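Peptidase S9 prolyl oligopeptidase catalytic domain-containing protein (Pyrococcus horikoshii, PDB 4HXF) is probably a serine peptidase of the prolyl oligopeptidase family, an acylaminoacyl peptidase that assembles into a self-compartmentalizing hexamer. Local coordinates at residues E488-F500 with P516-F529. Numbering follows the deposited sequence. Where two conformers were deposited one is given.
Sequences ENGISYWLTSYAF and PLENENYRKLSPLF. With Y3A (N-[(benzyloxy)carbonyl]glycyl-N-[(2S,3R)-4-chloro-3-hydroxy-1-phenylbutan-2-yl]glycinamide), chain B.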
# COMPACT_ATOMS: atom_id res chain seq x y z
N GLU A 488 -25.98 -33.80 4.20
CA GLU A 488 -24.79 -32.91 4.31
C GLU A 488 -23.57 -33.70 4.71
O GLU A 488 -23.59 -34.54 5.60
CB GLU A 488 -25.01 -31.83 5.35
CG GLU A 488 -26.37 -31.22 5.34
CD GLU A 488 -26.42 -29.96 6.16
OE1 GLU A 488 -25.38 -29.22 6.12
OE2 GLU A 488 -27.45 -29.76 6.90
N ASN A 489 -22.49 -33.49 3.95
CA ASN A 489 -21.19 -33.99 4.32
C ASN A 489 -21.27 -35.49 4.70
O ASN A 489 -20.72 -35.94 5.70
CB ASN A 489 -20.55 -33.16 5.44
CG ASN A 489 -20.28 -31.75 5.02
OD1 ASN A 489 -21.24 -30.91 4.95
ND2 ASN A 489 -19.00 -31.45 4.72
N GLY A 490 -21.99 -36.22 3.84
CA GLY A 490 -22.44 -37.59 4.10
C GLY A 490 -21.57 -38.70 3.55
O GLY A 490 -20.47 -38.48 3.21
N ILE A 491 -22.10 -39.88 3.53
CA ILE A 491 -21.58 -41.01 2.80
C ILE A 491 -22.61 -41.57 1.86
O ILE A 491 -23.73 -41.81 2.24
CB ILE A 491 -21.11 -42.13 3.79
CG1 ILE A 491 -20.09 -41.63 4.78
CG2 ILE A 491 -20.57 -43.34 2.98
CD1 ILE A 491 -20.72 -41.34 6.19
N SER A 492 -22.19 -41.73 0.61
CA SER A 492 -22.88 -42.47 -0.43
C SER A 492 -22.19 -43.80 -0.82
O SER A 492 -22.92 -44.67 -1.31
CB SER A 492 -23.21 -41.69 -1.73
OG SER A 492 -22.06 -41.28 -2.42
N TYR A 493 -20.88 -43.90 -0.64
CA TYR A 493 -20.17 -45.10 -0.96
C TYR A 493 -19.09 -45.44 -0.00
O TYR A 493 -18.06 -44.73 0.10
CB TYR A 493 -19.60 -45.00 -2.41
CG TYR A 493 -18.95 -46.22 -3.02
CD1 TYR A 493 -19.19 -47.53 -2.49
CD2 TYR A 493 -18.19 -46.17 -4.15
CE1 TYR A 493 -18.65 -48.66 -3.03
CE2 TYR A 493 -17.65 -47.29 -4.71
CZ TYR A 493 -17.84 -48.56 -4.15
OH TYR A 493 -17.35 -49.66 -4.74
N TRP A 494 -19.28 -46.53 0.77
CA TRP A 494 -18.29 -46.87 1.77
C TRP A 494 -16.90 -47.16 1.23
O TRP A 494 -15.89 -46.93 1.97
CB TRP A 494 -18.77 -48.01 2.68
CG TRP A 494 -19.96 -47.60 3.48
CD1 TRP A 494 -21.26 -48.06 3.36
CD2 TRP A 494 -19.94 -46.69 4.60
NE1 TRP A 494 -22.05 -47.45 4.33
CE2 TRP A 494 -21.30 -46.57 5.05
CE3 TRP A 494 -18.98 -45.92 5.18
CZ2 TRP A 494 -21.67 -45.80 6.14
CZ3 TRP A 494 -19.34 -45.15 6.28
CH2 TRP A 494 -20.67 -45.07 6.72
N LEU A 495 -16.74 -47.70 0.04
CA LEU A 495 -15.42 -48.10 -0.36
C LEU A 495 -14.52 -46.88 -0.53
O LEU A 495 -13.35 -46.89 -0.12
CB LEU A 495 -15.38 -48.89 -1.68
CG LEU A 495 -14.05 -49.54 -2.00
CD1 LEU A 495 -13.57 -50.55 -0.98
CD2 LEU A 495 -14.03 -50.26 -3.32
N THR A 496 -15.05 -45.76 -1.08
CA THR A 496 -14.25 -44.55 -1.16
C THR A 496 -14.02 -43.88 0.19
O THR A 496 -13.07 -43.14 0.39
CB THR A 496 -14.77 -43.56 -2.22
OG1 THR A 496 -16.05 -43.10 -1.80
CG2 THR A 496 -14.82 -44.28 -3.58
N SER A 497 -14.97 -44.05 1.15
CA SER A 497 -14.69 -43.61 2.48
C SER A 497 -13.46 -44.33 3.03
O SER A 497 -12.53 -43.73 3.57
CB SER A 497 -15.94 -43.87 3.36
OG SER A 497 -15.64 -43.59 4.77
N TYR A 498 -13.44 -45.66 2.95
CA TYR A 498 -12.25 -46.44 3.35
C TYR A 498 -10.93 -45.89 2.84
O TYR A 498 -9.97 -45.69 3.51
CB TYR A 498 -12.44 -47.93 2.99
CG TYR A 498 -11.14 -48.73 2.95
CD1 TYR A 498 -10.36 -48.95 4.10
CD2 TYR A 498 -10.67 -49.19 1.78
CE1 TYR A 498 -9.22 -49.62 4.03
CE2 TYR A 498 -9.49 -49.90 1.72
CZ TYR A 498 -8.75 -50.08 2.80
OH TYR A 498 -7.56 -50.77 2.69
N ALA A 499 -10.90 -45.72 1.46
CA ALA A 499 -9.67 -45.45 0.79
C ALA A 499 -9.27 -43.96 0.65
O ALA A 499 -8.10 -43.71 0.49
CB ALA A 499 -9.66 -46.12 -0.62
N PHE A 500 -10.23 -43.06 0.72
CA PHE A 500 -10.00 -41.62 0.56
C PHE A 500 -10.05 -40.79 1.79
O PHE A 500 -9.36 -39.76 1.85
CB PHE A 500 -11.01 -41.16 -0.50
CG PHE A 500 -10.68 -39.83 -1.22
CD1 PHE A 500 -9.41 -39.48 -1.59
CD2 PHE A 500 -11.75 -39.05 -1.69
CE1 PHE A 500 -9.20 -38.31 -2.32
CE2 PHE A 500 -11.54 -37.90 -2.44
CZ PHE A 500 -10.25 -37.48 -2.70
N PRO A 516 -11.90 -54.69 2.80
CA PRO A 516 -12.79 -53.87 2.00
C PRO A 516 -12.78 -54.03 0.49
O PRO A 516 -13.83 -53.84 -0.13
CB PRO A 516 -12.35 -52.41 2.29
CG PRO A 516 -11.50 -52.55 3.45
CD PRO A 516 -10.87 -53.87 3.47
N LEU A 517 -11.67 -54.43 -0.10
CA LEU A 517 -11.65 -54.53 -1.56
C LEU A 517 -12.45 -55.79 -1.99
O LEU A 517 -12.71 -55.98 -3.16
CB LEU A 517 -10.22 -54.69 -2.00
CG LEU A 517 -9.26 -53.47 -1.72
CD1 LEU A 517 -7.81 -53.71 -2.07
CD2 LEU A 517 -9.88 -52.35 -2.49
N GLU A 518 -12.71 -56.73 -1.08
CA GLU A 518 -13.53 -57.90 -1.45
C GLU A 518 -14.86 -58.02 -0.71
O GLU A 518 -15.67 -58.92 -1.05
CB GLU A 518 -12.67 -59.15 -1.19
CG GLU A 518 -11.47 -59.24 -2.14
CD GLU A 518 -11.84 -59.24 -3.67
OE1 GLU A 518 -12.73 -60.05 -4.11
OE2 GLU A 518 -11.29 -58.41 -4.48
N ASN A 519 -15.10 -57.20 0.31
CA ASN A 519 -16.30 -57.31 1.14
C ASN A 519 -17.54 -56.68 0.48
O ASN A 519 -17.60 -55.45 0.25
CB ASN A 519 -15.94 -56.68 2.47
CG ASN A 519 -17.02 -56.79 3.50
OD1 ASN A 519 -18.18 -57.00 3.17
ND2 ASN A 519 -16.59 -56.80 4.78
N GLU A 520 -18.53 -57.54 0.16
CA GLU A 520 -19.76 -57.09 -0.51
C GLU A 520 -20.55 -56.07 0.31
O GLU A 520 -21.35 -55.32 -0.26
CB GLU A 520 -20.63 -58.28 -0.91
CG GLU A 520 -19.89 -59.24 -1.84
N ASN A 521 -20.30 -55.97 1.60
CA ASN A 521 -21.08 -55.00 2.36
C ASN A 521 -20.77 -53.54 1.96
O ASN A 521 -21.56 -52.65 2.16
CB ASN A 521 -20.88 -55.12 3.89
CG ASN A 521 -21.80 -56.20 4.47
OD1 ASN A 521 -22.86 -56.44 3.95
ND2 ASN A 521 -21.28 -57.00 5.43
N TYR A 522 -19.60 -53.31 1.35
CA TYR A 522 -19.23 -51.99 0.93
C TYR A 522 -20.11 -51.46 -0.21
O TYR A 522 -20.21 -50.24 -0.39
CB TYR A 522 -17.74 -51.95 0.51
CG TYR A 522 -16.89 -51.81 1.76
CD1 TYR A 522 -16.59 -52.93 2.58
CD2 TYR A 522 -16.37 -50.63 2.15
CE1 TYR A 522 -15.80 -52.80 3.69
CE2 TYR A 522 -15.61 -50.48 3.31
CZ TYR A 522 -15.31 -51.60 4.07
OH TYR A 522 -14.59 -51.43 5.24
N ARG A 523 -20.69 -52.38 -0.98
CA ARG A 523 -21.70 -52.00 -1.97
C ARG A 523 -23.10 -52.15 -1.42
O ARG A 523 -23.95 -51.26 -1.60
CB ARG A 523 -21.57 -52.93 -3.20
CG ARG A 523 -20.37 -52.55 -4.12
CD ARG A 523 -20.15 -53.72 -5.10
NE ARG A 523 -21.39 -53.90 -5.89
CZ ARG A 523 -21.58 -53.39 -7.13
NH1 ARG A 523 -20.58 -52.75 -7.82
NH2 ARG A 523 -22.78 -53.57 -7.70
N LYS A 524 -23.38 -53.25 -0.71
CA LYS A 524 -24.69 -53.53 -0.21
C LYS A 524 -25.27 -52.44 0.72
O LYS A 524 -26.49 -52.21 0.70
CB LYS A 524 -24.78 -54.90 0.56
CG LYS A 524 -26.10 -55.18 1.23
CD LYS A 524 -26.15 -56.48 2.10
CE LYS A 524 -27.37 -56.47 3.08
NZ LYS A 524 -27.35 -57.55 4.14
N LEU A 525 -24.42 -51.85 1.54
CA LEU A 525 -24.88 -50.85 2.45
C LEU A 525 -24.60 -49.39 2.01
O LEU A 525 -24.64 -48.46 2.82
CB LEU A 525 -24.29 -51.08 3.82
CG LEU A 525 -24.57 -52.50 4.30
CD1 LEU A 525 -23.76 -52.70 5.63
CD2 LEU A 525 -26.08 -52.80 4.41
N SER A 526 -24.34 -49.20 0.69
CA SER A 526 -24.02 -47.89 0.17
C SER A 526 -25.17 -47.32 -0.65
O SER A 526 -25.57 -47.95 -1.64
CB SER A 526 -22.77 -47.99 -0.74
OG SER A 526 -21.55 -48.16 0.06
N PRO A 527 -25.65 -46.14 -0.30
CA PRO A 527 -26.77 -45.48 -1.07
C PRO A 527 -26.52 -45.36 -2.59
O PRO A 527 -27.49 -45.48 -3.32
CB PRO A 527 -26.91 -44.11 -0.42
CG PRO A 527 -26.42 -44.35 1.00
CD PRO A 527 -25.38 -45.40 0.93
N LEU A 528 -25.27 -45.14 -2.98
CA LEU A 528 -24.95 -44.93 -4.38
C LEU A 528 -25.56 -45.99 -5.27
O LEU A 528 -26.10 -45.69 -6.35
CB LEU A 528 -23.42 -44.84 -4.61
CG LEU A 528 -23.01 -44.38 -6.01
CD1 LEU A 528 -23.34 -42.93 -6.13
CD2 LEU A 528 -21.46 -44.58 -6.18
N PHE A 529 -25.51 -47.23 -4.83
CA PHE A 529 -25.92 -48.35 -5.67
C PHE A 529 -27.45 -48.47 -5.82
O PHE A 529 -27.95 -49.25 -6.67
CB PHE A 529 -25.34 -49.62 -5.14
CG PHE A 529 -23.91 -49.67 -5.29
CD1 PHE A 529 -23.08 -49.11 -4.38
CD2 PHE A 529 -23.36 -50.07 -6.51
CE1 PHE A 529 -21.74 -49.04 -4.57
CE2 PHE A 529 -21.97 -49.99 -6.77
CZ PHE A 529 -21.14 -49.50 -5.74
N3 Y3A B . -16.06 -39.48 14.66
CA3 Y3A B . -16.72 -40.35 13.67
C3 Y3A B . -16.92 -39.47 12.43
O3 Y3A B . -16.32 -38.45 12.14
C4 Y3A B . -19.51 -37.91 10.88
O4 Y3A B . -20.57 -38.54 11.50
CA4 Y3A B . -18.51 -38.98 10.46
N4 Y3A B . -18.24 -39.78 11.68
CB4 Y3A B . -19.07 -40.09 9.52
CG4 Y3A B . -18.05 -41.12 9.15
CD1 Y3A B . -16.89 -40.88 8.41
CD2 Y3A B . -18.29 -42.45 9.49
CE1 Y3A B . -15.98 -41.87 8.06
CE2 Y3A B . -17.40 -43.45 9.16
CZ4 Y3A B . -16.25 -43.16 8.49
C15 Y3A B . -18.89 -36.57 11.43
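Ser526 OG accepts a nearly straight hydrogen bond from Trp494 N at 2.9 Å, just where helix 494-500 begins. The same hydroxyl donates to Tyr522 O; that distance is very short, and its length should be read with caution. Its torsion, with OG anti to the carbonyl carbon (chi1 -74°), turns it toward this helix start. Two residues earlier, Ser492 O takes a bond from Leu528 N, also 2.9 Å long. Tyr493 lies between these two links. Phe529 points its edge at one face of the Tyr493 ring, a T-shaped pair with centroids 5.0 Å apart and planes at 77°. Ser526 OG and Tyr522 O lie at the edge of the same ring. The Tyr493 hydroxyl is hydrogen-bonded to Tyr493 OH of the second subunit.

Trp494 packs its CB against CD2 of Tyr522 at 3.6 Å. Its indole NE1 makes only a weak, bent bond to Leu525 O, which also accepts from Tyr470 OH. Further along, Pro516 CG sits 3.5 Å from the centroid of the Tyr498 ring, almost on the ring normal, as a CH-pi contact. Leu495 CD1 reaches Pro516 O.

The far side is looser. Leu517 CD2 comes no nearer than 4.4 Å to Leu495 CD1, and Leu517 is partly exposed. Arg523 is partly exposed, and its NH2 bonds to Leu517 O of the second subunit.

On the inner side, Ile491 CG2 lies over one face of the Trp494 indole. Ile491, Trp494 and Ser497 line the pocket around the inhibitor's phenyl group, with Trp494 CZ3 3.9 Å from Y3A CE2. The contact thus joins the loop and helix after strand 484-488 to the segment leading toward strand 538-543, beside the substrate-like ligand pocket of an alpha/beta-hydrolase domain.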